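Local coordinates for hypothetical protein Atu0240 (PDB 2GAX) that is of unknown function but belongs to the DUF2000 family of the PTH2 clan and has an alpha/beta fold built on a mixed sheet, at residues V8-D12 / T63-L68; E36-E40 / P52-Q56; K70-S75 / K126-A131; T82-E88 / A110-A116. One frame throughout, in Å; residues are numbered along the deposited sequence.

Contact 1 (V8-D12 / T63-L68)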
loop_
_atom_site.group_PDB
_atom_site.type_symbol
_atom_site.label_atom_id
_atom_site.label_comp_id
_atom_site.label_asym_id
_atom_site.label_seq_id
_atom_site.Cartn_x
_atom_site.Cartn_y
_atom_site.Cartn_z
ATOM N N VAL A 8 -4.674 -1.741 0.907
ATOM C CA VAL A 8 -4.025 -1.042 -0.192
ATOM C C VAL A 8 -5.078 -0.153 -0.853
ATOM O O VAL A 8 -6.148 -0.638 -1.189
ATOM C CB VAL A 8 -3.513 -2.052 -1.243
ATOM C CG1 VAL A 8 -2.963 -1.323 -2.477
ATOM C CG2 VAL A 8 -2.475 -2.995 -0.646
ATOM N N ILE A 9 -4.782 1.136 -1.034
ATOM C CA ILE A 9 -5.694 2.071 -1.708
ATOM C C ILE A 9 -5.037 2.705 -2.940
ATOM O O ILE A 9 -4.023 3.407 -2.842
ATOM C CB ILE A 9 -6.245 3.211 -0.779
ATOM C CG1 ILE A 9 -6.672 2.697 0.591
ATOM C CG2 ILE A 9 -7.431 3.939 -1.435
ATOM C CD1 ILE A 9 -5.602 2.818 1.689
ATOM N N LEU A 10 -5.648 2.471 -4.100
ATOM C CA LEU A 10 -5.117 2.927 -5.377
ATOM C C LEU A 10 -5.940 4.066 -5.951
ATOM O O LEU A 10 -7.126 4.192 -5.661
ATOM C CB LEU A 10 -5.100 1.754 -6.366
ATOM C CG LEU A 10 -4.279 0.549 -5.879
ATOM C CD1 LEU A 10 -4.524 -0.663 -6.756
ATOM C CD2 LEU A 10 -2.774 0.882 -5.787
ATOM N N ARG A 11 -5.311 4.915 -6.751
ATOM C CA ARG A 11 -6.068 5.960 -7.440
ATOM C C ARG A 11 -6.812 5.281 -8.593
ATOM O O ARG A 11 -6.194 4.568 -9.381
ATOM C CB ARG A 11 -5.146 7.081 -7.935
ATOM C CG ARG A 11 -5.901 8.399 -8.182
ATOM C CD ARG A 11 -4.967 9.502 -8.624
ATOM N NE ARG A 11 -4.455 9.299 -9.982
ATOM C CZ ARG A 11 -3.429 9.973 -10.496
ATOM N NH1 ARG A 11 -2.796 10.884 -9.773
ATOM N NH2 ARG A 11 -3.018 9.735 -11.732
ATOM N N ASP A 12 -8.129 5.482 -8.695
ATOM C CA ASP A 12 -8.933 4.622 -9.583
ATOM C C ASP A 12 -8.626 4.799 -11.066
ATOM O O ASP A 12 -8.842 3.881 -11.856
ATOM C CB ASP A 12 -10.440 4.742 -9.319
ATOM C CG ASP A 12 -11.226 3.523 -9.829
ATOM O OD1 ASP A 12 -10.640 2.410 -9.981
ATOM O OD2 ASP A 12 -12.450 3.679 -10.075
ATOM N N THR A 63 -10.023 4.839 -5.046
ATOM C CA THR A 63 -10.778 6.080 -4.896
ATOM C C THR A 63 -10.169 7.185 -5.754
ATOM O O THR A 63 -9.173 6.964 -6.441
ATOM C CB THR A 63 -10.904 6.510 -3.408
ATOM O OG1 THR A 63 -11.768 7.648 -3.303
ATOM C CG2 THR A 63 -9.539 6.847 -2.803
ATOM N N ASP A 64 -10.773 8.373 -5.696
ATOM C CA ASP A 64 -10.304 9.526 -6.458
ATOM C C ASP A 64 -9.140 10.271 -5.798
ATOM O O ASP A 64 -8.840 10.070 -4.619
ATOM C CB ASP A 64 -11.468 10.490 -6.715
ATOM C CG ASP A 64 -12.075 11.027 -5.426
ATOM O OD1 ASP A 64 -12.934 10.336 -4.839
ATOM O OD2 ASP A 64 -11.681 12.139 -4.996
ATOM N N GLN A 65 -8.504 11.148 -6.569
ATOM C CA GLN A 65 -7.331 11.893 -6.102
ATOM C C GLN A 65 -7.523 12.591 -4.755
ATOM O O GLN A 65 -6.740 12.381 -3.823
ATOM C CB GLN A 65 -6.878 12.903 -7.159
ATOM C CG GLN A 65 -5.562 13.588 -6.842
ATOM C CD GLN A 65 -4.414 12.613 -6.679
ATOM O OE1 GLN A 65 -4.282 11.945 -5.641
ATOM N NE2 GLN A 65 -3.550 12.552 -7.680
ATOM N N GLU A 66 -8.565 13.417 -4.642
ATOM C CA GLU A 66 -8.754 14.178 -3.412
ATOM C C GLU A 66 -9.183 13.309 -2.254
ATOM O O GLU A 66 -8.844 13.603 -1.104
ATOM C CB GLU A 66 -9.694 15.376 -3.610
ATOM C CG GLU A 66 -9.090 16.442 -4.530
ATOM C CD GLU A 66 -7.659 16.790 -4.160
ATOM O OE1 GLU A 66 -7.408 17.174 -2.998
ATOM O OE2 GLU A 66 -6.780 16.671 -5.032
ATOM N N ALA A 67 -9.892 12.220 -2.547
ATOM C CA ALA A 67 -10.222 11.260 -1.498
ATOM C C ALA A 67 -8.980 10.500 -1.002
ATOM O O ALA A 67 -8.878 10.177 0.192
ATOM C CB ALA A 67 -11.298 10.298 -1.951
ATOM N N LEU A 68 -8.041 10.225 -1.908
ATOM C CA LEU A 68 -6.792 9.568 -1.524
ATOM C C LEU A 68 -5.908 10.507 -0.700
ATOM O O LEU A 68 -5.208 10.069 0.208
ATOM C CB LEU A 68 -6.053 9.021 -2.759
ATOM C CG LEU A 68 -4.885 8.026 -2.638
ATOM C CD1 LEU A 68 -5.180 6.863 -1.692
ATOM C CD2 LEU A 68 -4.540 7.487 -4.006
#
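Thr63 O takes a hydrogen bond from Asp12 N (2.9 Å), supplemented by a CA-H...O contact from Arg11 CA (3.4 Å). At its other end the same residue gives Thr63 N to Leu10 O (3.0 Å), approached almost head-on to the carbonyl. The two bonds bracket Arg11 and set it beside Thr63 in a parallel bridge. Leu68, one turn into the helix, reaches back over this junction with its methyls divided: CD1 packs on Ile9 CG2 at 3.7 Å, while CD2 lies 4.0 Å from Arg11 CB. Its CG stands opposite the backbone N (chi1 -166°), which carries both methyls toward the strand. The extended first part of the Arg11 chain brings CD to 3.7 Å from Gln65 CD, and a bend at chi3 (71°) turns the guanidinium, its plane nearly perpendicular to the amide; the guanidinium itself forms salt bridges with Asp13 and Glu87. Asp64 is the N-cap, its OD2 accepting from Ala67 N at 3.0 Å from above the carboxylate plane. This is a strand-to-helix turn at the carboxyl end of a parallel pair, 4-11 beside 58-63, joined through helix 16-33 as a beta-alpha-beta crossover.

Contact 2 (E36-E40 / P52-Q56)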
loop_
_atom_site.group_PDB
_atom_site.type_symbol
_atom_site.label_atom_id
_atom_site.label_comp_id
_atom_site.label_asym_id
_atom_site.label_seq_id
_atom_site.Cartn_x
_atom_site.Cartn_y
_atom_site.Cartn_z
ATOM N N GLU A 36 7.062 -10.089 10.415
ATOM C CA GLU A 36 6.267 -11.090 11.130
ATOM C C GLU A 36 5.028 -11.603 10.361
ATOM O O GLU A 36 4.471 -12.653 10.707
ATOM C CB GLU A 36 5.842 -10.531 12.501
ATOM C CG GLU A 36 7.005 -10.259 13.460
ATOM C CD GLU A 36 7.700 -8.897 13.248
ATOM O OE1 GLU A 36 7.207 -8.038 12.476
ATOM O OE2 GLU A 36 8.766 -8.692 13.874
ATOM N N ILE A 37 4.597 -10.890 9.317
ATOM C CA ILE A 37 3.443 -11.367 8.526
ATOM C C ILE A 37 3.788 -12.559 7.615
ATOM O O ILE A 37 2.909 -13.269 7.155
ATOM C CB ILE A 37 2.701 -10.231 7.738
ATOM C CG1 ILE A 37 3.536 -9.712 6.567
ATOM C CG2 ILE A 37 2.277 -9.081 8.675
ATOM C CD1 ILE A 37 2.728 -8.942 5.495
ATOM N N ILE A 38 5.077 -12.798 7.385
ATOM C CA ILE A 38 5.488 -13.880 6.516
ATOM C C ILE A 38 5.384 -15.227 7.241
ATOM O O ILE A 38 5.918 -15.394 8.340
ATOM C CB ILE A 38 6.913 -13.632 5.969
ATOM C CG1 ILE A 38 6.966 -12.343 5.110
ATOM C CG2 ILE A 38 7.443 -14.854 5.231
ATOM C CD1 ILE A 38 5.936 -12.227 4.008
ATOM N N GLY A 39 4.696 -16.184 6.628
ATOM C CA GLY A 39 4.575 -17.508 7.242
ATOM C C GLY A 39 5.591 -18.561 6.856
ATOM O O GLY A 39 6.749 -18.258 6.549
ATOM N N GLU A 40 5.137 -19.810 6.887
ATOM C CA GLU A 40 5.928 -20.996 6.528
ATOM C C GLU A 40 5.991 -21.166 5.002
ATOM O O GLU A 40 5.095 -20.709 4.306
ATOM C CB GLU A 40 5.258 -22.225 7.154
ATOM C CG GLU A 40 5.569 -22.396 8.626
ATOM C CD GLU A 40 7.028 -22.759 8.825
ATOM O OE1 GLU A 40 7.397 -23.930 8.551
ATOM O OE2 GLU A 40 7.805 -21.863 9.229
ATOM N N PRO A 52 7.535 -18.346 1.250
ATOM C CA PRO A 52 6.432 -18.152 2.187
ATOM C C PRO A 52 5.754 -16.819 1.866
ATOM O O PRO A 52 6.394 -15.932 1.285
ATOM C CB PRO A 52 7.127 -18.089 3.535
ATOM C CG PRO A 52 8.494 -17.510 3.236
ATOM C CD PRO A 52 8.851 -18.076 1.863
ATOM N N LEU A 53 4.475 -16.690 2.199
ATOM C CA LEU A 53 3.707 -15.482 1.846
ATOM C C LEU A 53 3.110 -14.843 3.095
ATOM O O LEU A 53 3.233 -15.399 4.183
ATOM C CB LEU A 53 2.590 -15.833 0.838
ATOM C CG LEU A 53 2.896 -16.681 -0.417
ATOM C CD1 LEU A 53 1.611 -16.930 -1.221
ATOM C CD2 LEU A 53 3.992 -16.089 -1.329
ATOM N N SER A 54 2.464 -13.683 2.946
ATOM C CA SER A 54 1.736 -13.061 4.052
ATOM C C SER A 54 0.710 -14.033 4.590
ATOM O O SER A 54 -0.009 -14.684 3.817
ATOM C CB SER A 54 1.023 -11.776 3.613
ATOM O OG SER A 54 0.217 -11.271 4.685
ATOM N N ILE A 55 0.664 -14.153 5.910
ATOM C CA ILE A 55 -0.350 -14.964 6.554
ATOM C C ILE A 55 -1.633 -14.161 6.753
ATOM O O ILE A 55 -2.674 -14.725 7.083
ATOM C CB ILE A 55 0.140 -15.521 7.916
ATOM C CG1 ILE A 55 0.524 -14.388 8.877
ATOM C CG2 ILE A 55 1.275 -16.491 7.681
ATOM C CD1 ILE A 55 0.872 -14.856 10.302
ATOM N N GLN A 56 -1.531 -12.845 6.566
ATOM C CA GLN A 56 -2.628 -11.918 6.842
ATOM C C GLN A 56 -3.308 -11.486 5.540
ATOM O O GLN A 56 -2.621 -11.159 4.574
ATOM C CB GLN A 56 -2.045 -10.707 7.585
ATOM C CG GLN A 56 -3.023 -9.705 8.114
ATOM C CD GLN A 56 -2.398 -8.699 9.087
ATOM O OE1 GLN A 56 -1.230 -8.818 9.499
ATOM N NE2 GLN A 56 -3.185 -7.698 9.456
HETATM O O HOH W 1 3.449 -18.596 4.244
#
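A single beta bridge between two loops, Ile38 facing Ser54, closes the base of the small hairpin 42-43/49-50 where it leaves the body of the protein. It is a surface contact, lying beyond the end of helix 16-33 and ahead of strand 58-63. Two backbone bonds flank the bridge: Ile55 N donates to Ile37 O at 2.7 Å, nearly in line with the carbonyl, and Gly39 N donates to Leu53 O at 3.0 Å with a straight N-H (170°). Nearer the hairpin the backbones are joined by a water, which donates to Glu40 O and accepts from Leu53 N. The inner side is made by Ile37, whose CD1 lies 3.5 Å from Ser54 OG while its CG2 touches Gln56 OE1 at 3.6 Å, the Ile37 and Gln56 side chains crossing at about a right angle. Gln56 is fixed by partners outside the loops, OE1 accepting from Arg118 and NE2 bonding Thr4, and a phosphate ion, probably from the crystallisation liquor, lies about 4 Å from its side chain. Ser54 OG, opposite its own N (chi1 174°), reaches forward to Gln56 O and bonds in the carbonyl plane on a lone pair. On the outer side Ile55 CG2 rests on Gly39 CA at 3.5 Å. Ile38 CG2 presses on Pro52 CG at 3.5 Å, closer than usual for two carbons.

Contact 3 (K70-S75 / K126-A131)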
loop_
_atom_site.group_PDB
_atom_site.type_symbol
_atom_site.label_atom_id
_atom_site.label_comp_id
_atom_site.label_asym_id
_atom_site.label_seq_id
_atom_site.Cartn_x
_atom_site.Cartn_y
_atom_site.Cartn_z
ATOM N N LYS A 70 -7.044 12.807 1.526
ATOM C CA LYS A 70 -7.532 12.817 2.910
ATOM C C LYS A 70 -7.167 11.538 3.669
ATOM O O LYS A 70 -6.812 11.600 4.844
ATOM C CB LYS A 70 -9.036 13.132 3.009
ATOM C CG LYS A 70 -9.904 12.405 2.007
ATOM C CD LYS A 70 -11.405 12.460 2.380
ATOM C CE LYS A 70 -12.217 11.403 1.589
ATOM N NZ LYS A 70 -11.585 10.020 1.592
ATOM N N ILE A 71 -7.240 10.396 2.985
ATOM C CA ILE A 71 -6.800 9.105 3.532
ATOM C C ILE A 71 -5.325 9.188 3.945
ATOM O O ILE A 71 -4.958 8.816 5.065
ATOM C CB ILE A 71 -7.058 7.948 2.524
ATOM C CG1 ILE A 71 -8.569 7.682 2.411
ATOM C CG2 ILE A 71 -6.326 6.678 2.961
ATOM C CD1 ILE A 71 -9.002 6.779 1.248
ATOM N N HIS A 72 -4.493 9.701 3.043
ATOM C CA HIS A 72 -3.098 10.001 3.350
ATOM C C HIS A 72 -2.989 10.885 4.615
ATOM O O HIS A 72 -2.326 10.523 5.592
ATOM C CB HIS A 72 -2.448 10.649 2.126
ATOM C CG HIS A 72 -1.018 11.049 2.319
ATOM N ND1 HIS A 72 -0.399 11.975 1.506
ATOM C CD2 HIS A 72 -0.084 10.654 3.219
ATOM C CE1 HIS A 72 0.850 12.136 1.897
ATOM N NE2 HIS A 72 1.065 11.352 2.940
ATOM N N GLN A 73 -3.676 12.027 4.598
ATOM C CA GLN A 73 -3.746 12.938 5.752
ATOM C C GLN A 73 -4.245 12.285 7.047
ATOM O O GLN A 73 -3.684 12.515 8.112
ATOM C CB GLN A 73 -4.592 14.174 5.386
ATOM C CG GLN A 73 -3.913 15.051 4.326
ATOM C CD GLN A 73 -4.827 16.102 3.724
ATOM O OE1 GLN A 73 -6.035 15.892 3.584
ATOM N NE2 GLN A 73 -4.256 17.238 3.360
ATOM N N ARG A 74 -5.277 11.456 6.957
ATOM C CA ARG A 74 -5.783 10.736 8.119
ATOM C C ARG A 74 -4.735 9.789 8.700
ATOM O O ARG A 74 -4.634 9.674 9.915
ATOM C CB ARG A 74 -7.046 9.945 7.792
ATOM C CG ARG A 74 -8.272 10.770 7.439
ATOM C CD ARG A 74 -9.497 9.920 7.626
ATOM N NE ARG A 74 -10.688 10.531 7.042
ATOM C CZ ARG A 74 -11.258 10.135 5.909
ATOM N NH1 ARG A 74 -10.764 9.113 5.221
ATOM N NH2 ARG A 74 -12.345 10.758 5.473
ATOM N N SER A 75 -3.961 9.112 7.842
ATOM C CA SER A 75 -2.971 8.141 8.339
ATOM C C SER A 75 -1.858 8.816 9.135
ATOM O O SER A 75 -1.416 8.285 10.142
ATOM C CB SER A 75 -2.380 7.292 7.208
ATOM O OG SER A 75 -1.584 8.080 6.340
ATOM N N LYS A 126 -11.328 3.775 9.895
ATOM C CA LYS A 126 -11.428 5.238 10.008
ATOM C C LYS A 126 -10.558 5.965 8.972
ATOM O O LYS A 126 -10.976 6.956 8.376
ATOM C CB LYS A 126 -11.041 5.696 11.420
ATOM C CG LYS A 126 -12.076 5.339 12.489
ATOM C CD LYS A 126 -11.654 5.796 13.887
ATOM C CE LYS A 126 -12.847 5.799 14.844
ATOM N NZ LYS A 126 -13.960 6.686 14.364
ATOM N N ILE A 127 -9.341 5.466 8.770
ATOM C CA ILE A 127 -8.409 6.090 7.846
ATOM C C ILE A 127 -8.936 6.002 6.414
ATOM O O ILE A 127 -8.937 6.996 5.686
ATOM C CB ILE A 127 -6.997 5.469 7.982
ATOM C CG1 ILE A 127 -6.308 6.019 9.229
ATOM C CG2 ILE A 127 -6.152 5.728 6.737
ATOM C CD1 ILE A 127 -5.110 5.208 9.689
ATOM N N THR A 128 -9.429 4.820 6.045
ATOM C CA THR A 128 -9.809 4.512 4.667
ATOM C C THR A 128 -11.246 4.923 4.311
ATOM O O THR A 128 -11.716 4.639 3.207
ATOM C CB THR A 128 -9.636 3.002 4.360
ATOM O OG1 THR A 128 -10.586 2.248 5.127
ATOM C CG2 THR A 128 -8.214 2.526 4.690
ATOM N N LYS A 129 -11.941 5.590 5.233
ATOM C CA LYS A 129 -13.320 6.049 4.986
ATOM C C LYS A 129 -13.451 6.788 3.657
ATOM O O LYS A 129 -12.670 7.695 3.350
ATOM C CB LYS A 129 -13.806 6.942 6.130
ATOM C CG LYS A 129 -15.303 7.242 6.123
ATOM C CD LYS A 129 -15.633 8.247 7.222
ATOM C CE LYS A 129 -17.061 8.749 7.133
ATOM N NZ LYS A 129 -17.291 9.816 8.145
ATOM N N GLY A 130 -14.444 6.393 2.872
ATOM C CA GLY A 130 -14.681 7.011 1.577
ATOM C C GLY A 130 -14.345 6.075 0.431
ATOM O O GLY A 130 -15.100 5.994 -0.552
ATOM N N ALA A 131 -13.224 5.363 0.570
ATOM C CA ALA A 131 -12.721 4.453 -0.462
ATOM C C ALA A 131 -13.672 3.292 -0.759
ATOM O O ALA A 131 -14.411 2.839 0.108
ATOM C CB ALA A 131 -11.336 3.918 -0.068
#
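Arg74 of helix 65-77 grips the carboxyl end of helix 121-127 and the type II beta turn Thr128-Ala131 that follows it, so the contact joins one helix to the exit of another. Its close-packed half faces the sheet. There the Ile71 and Ile127 side chains cross obliquely, Ile71 CG2 lying 3.9 Å from Ile127 CG2. Ile71 CG1 rests against the carbonyl Ile127 O, and Ile71 CD1 lies on Ala131 CB (3.9 Å). Ile127 CD1 continues the packing along the helix to Ser75 CA, also 3.9 Å away. Ile9 and Met115 of the sheet lie against Ile71, and Leu117 lies against Ile127, so this half is part of the hydrophobic core. The outer half is looser and polar: Lys126 and Lys129 are exposed, and their amino ends lead away from helix 65-77. Lys129 still uses its CB, which sits over one face of the Arg74 guanidinium while the rest of its extended chain runs on. The turn is pinned by Ala131 N bonding to Thr128 O, with Gly130 in its third position at a positive phi (110°). Arg74, extended from CG to NE, places NH1 between a carbonyl of the helix end, Ile127 O, and one of the turn, Lys129 O. Ile127 O lies at the guanidinium edge, in its plane, 2.8 Å from Arg74 NH1, though NH1 stands above that carbonyl's own plane. Lys129 O is met by Arg74 NH1 at 3.0 Å on a lone pair and accepts a second bond from Lys70 NZ at 3.1 Å, also in its carbonyl plane.

Contact 4 (T82-E88 / A110-A116)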
loop_
_atom_site.group_PDB
_atom_site.type_symbol
_atom_site.label_atom_id
_atom_site.label_comp_id
_atom_site.label_asym_id
_atom_site.label_seq_id
_atom_site.Cartn_x
_atom_site.Cartn_y
_atom_site.Cartn_z
ATOM N N THR A 82 3.170 4.604 6.621
ATOM C CA THR A 82 2.532 3.929 5.484
ATOM C C THR A 82 3.523 3.697 4.353
ATOM O O THR A 82 4.580 4.311 4.333
ATOM C CB THR A 82 1.357 4.772 4.920
ATOM O OG1 THR A 82 1.821 6.084 4.553
ATOM C CG2 THR A 82 0.227 4.884 5.928
ATOM N N SER A 83 3.198 2.798 3.433
ATOM C CA SER A 83 3.851 2.820 2.112
ATOM C C SER A 83 3.112 3.822 1.233
ATOM O O SER A 83 1.893 3.902 1.286
ATOM C CB SER A 83 3.797 1.442 1.454
ATOM O OG SER A 83 4.324 0.461 2.324
ATOM N N LEU A 84 3.847 4.568 0.412
ATOM C CA LEU A 84 3.261 5.627 -0.409
ATOM C C LEU A 84 3.952 5.709 -1.761
ATOM O O LEU A 84 5.171 5.529 -1.860
ATOM C CB LEU A 84 3.326 6.980 0.296
ATOM C CG LEU A 84 2.256 8.009 -0.111
ATOM C CD1 LEU A 84 0.886 7.667 0.422
ATOM C CD2 LEU A 84 2.664 9.416 0.285
ATOM N N TYR A 85 3.153 5.981 -2.787
ATOM C CA TYR A 85 3.612 6.015 -4.176
ATOM C C TYR A 85 2.919 7.214 -4.820
ATOM O O TYR A 85 1.690 7.316 -4.776
ATOM C CB TYR A 85 3.184 4.711 -4.863
ATOM C CG TYR A 85 3.934 4.313 -6.121
ATOM C CD1 TYR A 85 4.607 3.085 -6.191
ATOM C CD2 TYR A 85 3.963 5.149 -7.249
ATOM C CE1 TYR A 85 5.299 2.702 -7.356
ATOM C CE2 TYR A 85 4.633 4.772 -8.405
ATOM C CZ TYR A 85 5.297 3.562 -8.450
ATOM O OH TYR A 85 5.950 3.203 -9.611
ATOM N N ILE A 86 3.708 8.138 -5.369
ATOM C CA ILE A 86 3.179 9.340 -6.029
ATOM C C ILE A 86 3.339 9.214 -7.547
ATOM O O ILE A 86 4.151 8.433 -8.022
ATOM C CB ILE A 86 3.832 10.677 -5.527
ATOM C CG1 ILE A 86 5.339 10.741 -5.853
ATOM C CG2 ILE A 86 3.609 10.867 -4.017
ATOM C CD1 ILE A 86 5.939 12.146 -5.729
ATOM N N GLU A 87 2.551 9.992 -8.286
ATOM C CA GLU A 87 2.518 9.931 -9.744
ATOM C C GLU A 87 3.890 10.110 -10.398
ATOM O O GLU A 87 4.224 9.414 -11.363
ATOM C CB GLU A 87 1.551 10.989 -10.276
ATOM C CG GLU A 87 1.165 10.813 -11.753
ATOM C CD GLU A 87 0.154 11.851 -12.212
ATOM O OE1 GLU A 87 -0.895 11.988 -11.562
ATOM O OE2 GLU A 87 0.428 12.546 -13.221
ATOM N N GLU A 88 4.680 11.040 -9.862
ATOM C CA GLU A 88 5.968 11.380 -10.439
ATOM C C GLU A 88 6.939 10.217 -10.397
ATOM O O GLU A 88 7.882 10.187 -11.175
ATOM C CB GLU A 88 6.580 12.600 -9.753
ATOM C CG GLU A 88 5.968 13.939 -10.138
ATOM C CD GLU A 88 4.619 14.222 -9.500
ATOM O OE1 GLU A 88 4.147 13.442 -8.636
ATOM O OE2 GLU A 88 4.026 15.250 -9.862
ATOM N N ALA A 110 1.015 16.596 -2.942
ATOM C CA ALA A 110 1.367 15.360 -3.648
ATOM C C ALA A 110 0.225 14.828 -4.528
ATOM O O ALA A 110 -0.960 15.070 -4.252
ATOM C CB ALA A 110 1.850 14.285 -2.670
ATOM N N LYS A 111 0.588 14.119 -5.596
ATOM C CA LYS A 111 -0.401 13.378 -6.377
ATOM C C LYS A 111 -0.219 11.903 -6.044
ATOM O O LYS A 111 0.448 11.179 -6.760
ATOM C CB LYS A 111 -0.240 13.628 -7.878
ATOM C CG LYS A 111 -0.495 15.060 -8.295
ATOM C CD LYS A 111 0.081 15.343 -9.687
ATOM C CE LYS A 111 -0.605 16.543 -10.331
ATOM N NZ LYS A 111 0.362 17.391 -11.098
ATOM N N VAL A 112 -0.768 11.486 -4.905
ATOM C CA VAL A 112 -0.670 10.095 -4.488
ATOM C C VAL A 112 -1.440 9.217 -5.455
ATOM O O VAL A 112 -2.592 9.508 -5.793
ATOM C CB VAL A 112 -1.191 9.857 -3.066
ATOM C CG1 VAL A 112 -1.026 8.389 -2.678
ATOM C CG2 VAL A 112 -0.427 10.732 -2.076
ATOM N N VAL A 113 -0.780 8.157 -5.910
ATOM C CA VAL A 113 -1.432 7.155 -6.749
ATOM C C VAL A 113 -1.704 5.847 -5.999
ATOM O O VAL A 113 -2.480 5.011 -6.453
ATOM C CB VAL A 113 -0.674 6.935 -8.076
ATOM C CG1 VAL A 113 -0.608 8.259 -8.855
ATOM C CG2 VAL A 113 0.745 6.391 -7.830
ATOM N N GLY A 114 -1.085 5.678 -4.836
ATOM C CA GLY A 114 -1.353 4.501 -4.013
ATOM C C GLY A 114 -0.792 4.654 -2.620
ATOM O O GLY A 114 0.180 5.372 -2.419
HETATM N N MSE A 115 -1.426 3.975 -1.673
HETATM C CA MSE A 115 -0.964 3.896 -0.293
HETATM C C MSE A 115 -1.344 2.539 0.269
HETATM O O MSE A 115 -2.379 1.973 -0.098
HETATM C CB MSE A 115 -1.596 4.992 0.562
HETATM C CG MSE A 115 -1.052 5.070 1.988
HETATM SE SE MSE A 115 -1.974 6.463 3.054
HETATM C CE MSE A 115 -3.240 5.342 4.031
ATOM N N ALA A 116 -0.503 2.006 1.142
ATOM C CA ALA A 116 -0.856 0.809 1.887
ATOM C C ALA A 116 -0.520 1.041 3.319
ATOM O O ALA A 116 0.454 1.725 3.637
ATOM C CB ALA A 116 -0.099 -0.415 1.396
HETATM O O HOH W 2 3.370 14.457 -6.456
#
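A classic beta bulge interrupts the antiparallel pairing of strands 83-86 and 112-120: Val113 and Gly114 both face Tyr85, whose O accepts from Val113 N at 2.8 Å and Gly114 N at 3.2 Å. The first bulge residue, Val113, has a nearly helical backbone (psi -14°), and the register shifts by one across it. On one side of the bulge regular pairing holds, with Tyr85 N bonding to Gly114 O and Ser83 and Ala116 exchanging two bonds; on the other, Glu87 N donates to Lys111 O at 2.9 Å. Leu84 and Met115, a selenomethionine, share the face toward helix 65-77. Leu84 CD1 meets Met115 CG at 3.6 Å and Val112 CG1 at 3.7 Å, and the selenium of Met115 lies 3.9 Å from Thr82 CG2. Ser83, Tyr85 and Ala116 occupy the face packed by helix 16-33, where Ser83 OG bonds to Leu26 O. Val113 CG2 comes to Tyr85 CD2 (3.5 Å), approaching the ring obliquely. Beyond the bulge the aliphatic part of Lys111 crosses Glu87 at a slant, Lys111 CB to Glu87 CB at 4.0 Å, while the Glu87 carboxylate pairs with Arg11. The whole forms the outer strand pair of the mixed sheet, an edge strand joined to its neighbour through a bulge in an alpha/beta layered fold.

How the contacts relate
Contacts 1, 3 and 4 form one cluster, their centres 9 to 13 Å apart, whereas the centre of contact 2 lies about 24 to 27 Å from theirs, at the base of the hairpin, with no touch. Along the chain contact 2 is nested within the loop closed by contact 1, and contact 4 within the loop closed by contact 3. Contacts 1 and 4 belong to one mixed sheet, their strands 4-11 and 112-120 being neighbours; Ile9 N probably bonds to Met115 O there. Contacts 1 and 3 share helix 65-77, which packs on that sheet. Sheet, helix and the turn that follows helix 121-127 thus make a single compact core, from which the hairpin projects.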